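PDB 5E7H: IPT/TIG domain-containing protein BACOVA_02650 from Bacteroides ovatus, which binds polysaccharide at the cell surface and probably captures xyloglucan there before its transport into the periplasm for degradation. Local coordinates for residues G36-P41 against L58-T63. Residues are numbered along the deposited sequence; the frame is centred on the assembly and turned at random.
Sequences GEFDIP and LPQAPT
Gln60 lies over one face of the Phe38 ring, its CG 3.7 Å from the ring centroid in a CH-pi contact displaced toward the rim, and its terminal amide stacks on the ring with the two planes 12° apart. At the edge of the ring, Leu58 CD1 and Pro62 N sit near its plane, while Phe38 CZ comes within 3.3 Å of Gln60 O, a buried carbonyl without a hydrogen-bond partner. Pro59 touches Phe38 CE2 through CG and meets Ile40 CD1 through CD at 3.7 Å. An alanine in place of Phe38 would probably open a gap between the two segments and leave the Gln60 side chain freer to turn. The contact belongs to the IPT/TIG domain, an immunoglobulin-like sandwich, where edge strand 38-40 faces the loop joining strand 53-57 of one sheet to strand 68-72 of the other. A classic beta bulge places both Glu37 and Phe38 opposite Ile34. The extended Glu37 side chain (chi2 -175°) takes the Thr63 N-H on the syn lone pair of OE1, at 2.9 Å and nearly straight (171°). A water accepts from Gln60 NE2 and donates to Ala61 O and, weakly, to Glu37 OE1. Farther out, Pro62 and Ile40 both rest on Ile34 of strand 31-34.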
# COMPACT_ATOMS: atom_id res chain seq x y z
N GLY A 36 13.26 -15.29 4.47
CA GLY A 36 14.20 -16.40 4.32
C GLY A 36 14.85 -16.47 2.93
O GLY A 36 15.27 -17.54 2.48
N GLU A 37 14.98 -15.32 2.28
CA GLU A 37 15.60 -15.25 0.96
C GLU A 37 16.92 -14.50 0.95
O GLU A 37 17.85 -14.90 0.26
CB GLU A 37 14.65 -14.60 -0.03
CG GLU A 37 13.44 -15.46 -0.28
CD GLU A 37 12.52 -14.93 -1.35
OE1 GLU A 37 12.96 -14.13 -2.21
OE2 GLU A 37 11.33 -15.33 -1.32
N PHE A 38 17.00 -13.41 1.70
CA PHE A 38 18.24 -12.64 1.79
C PHE A 38 18.31 -11.84 3.08
O PHE A 38 17.27 -11.55 3.68
CB PHE A 38 18.38 -11.70 0.58
CG PHE A 38 17.24 -10.72 0.41
CD1 PHE A 38 16.10 -11.04 -0.35
CD2 PHE A 38 17.28 -9.47 1.01
CE1 PHE A 38 15.07 -10.15 -0.49
CE2 PHE A 38 16.25 -8.58 0.86
CZ PHE A 38 15.13 -8.91 0.11
N ASP A 39 19.52 -11.46 3.48
CA ASP A 39 19.76 -10.66 4.68
C ASP A 39 20.06 -9.21 4.29
O ASP A 39 20.60 -8.95 3.22
CB ASP A 39 20.94 -11.21 5.50
CG ASP A 39 20.69 -12.58 6.06
OD1 ASP A 39 19.52 -12.92 6.32
OD2 ASP A 39 21.67 -13.32 6.28
N ILE A 40 19.72 -8.29 5.19
CA ILE A 40 20.15 -6.91 5.06
C ILE A 40 21.54 -6.80 5.70
O ILE A 40 21.70 -7.18 6.85
CB ILE A 40 19.18 -5.94 5.77
CG1 ILE A 40 17.73 -6.16 5.29
CG2 ILE A 40 19.62 -4.48 5.57
CD1 ILE A 40 17.47 -5.88 3.84
N PRO A 41 22.54 -6.30 4.95
CA PRO A 41 23.86 -6.07 5.54
C PRO A 41 23.77 -5.27 6.84
O PRO A 41 23.14 -4.22 6.82
CB PRO A 41 24.60 -5.28 4.46
CG PRO A 41 23.91 -5.63 3.19
CD PRO A 41 22.47 -5.84 3.55
N LEU A 58 15.22 -1.42 1.14
CA LEU A 58 14.95 -2.75 0.59
C LEU A 58 15.78 -2.93 -0.70
O LEU A 58 15.53 -2.22 -1.68
CB LEU A 58 13.45 -2.94 0.33
CG LEU A 58 13.06 -4.35 -0.13
CD1 LEU A 58 13.23 -5.36 0.99
CD2 LEU A 58 11.64 -4.36 -0.65
N PRO A 59 16.75 -3.85 -0.72
CA PRO A 59 17.66 -3.90 -1.87
C PRO A 59 17.13 -4.66 -3.09
O PRO A 59 17.63 -4.46 -4.20
CB PRO A 59 18.89 -4.58 -1.31
CG PRO A 59 18.40 -5.44 -0.22
CD PRO A 59 17.22 -4.72 0.38
N GLN A 60 16.14 -5.51 -2.88
CA GLN A 60 15.58 -6.34 -3.95
C GLN A 60 14.23 -6.86 -3.46
O GLN A 60 13.98 -6.83 -2.25
CB GLN A 60 16.49 -7.50 -4.31
CG GLN A 60 16.72 -8.45 -3.13
CD GLN A 60 17.80 -9.49 -3.38
OE1 GLN A 60 18.94 -9.32 -2.95
NE2 GLN A 60 17.43 -10.59 -4.02
N ALA A 61 13.38 -7.29 -4.38
CA ALA A 61 12.07 -7.85 -4.02
C ALA A 61 12.19 -9.32 -3.63
O ALA A 61 12.78 -10.10 -4.36
CB ALA A 61 11.10 -7.71 -5.15
N PRO A 62 11.59 -9.71 -2.50
CA PRO A 62 11.35 -11.14 -2.27
C PRO A 62 10.54 -11.76 -3.40
O PRO A 62 9.65 -11.09 -3.93
CB PRO A 62 10.53 -11.15 -0.96
CG PRO A 62 10.65 -9.80 -0.38
CD PRO A 62 10.94 -8.85 -1.49
N THR A 63 10.82 -13.02 -3.74
CA THR A 63 10.09 -13.72 -4.78
C THR A 63 8.88 -14.46 -4.20
O THR A 63 8.01 -14.88 -4.96
CB THR A 63 10.99 -14.75 -5.52
OG1 THR A 63 11.33 -15.82 -4.64
CG2 THR A 63 12.29 -14.09 -6.00
O HOH W 1 14.77 -11.87 -3.88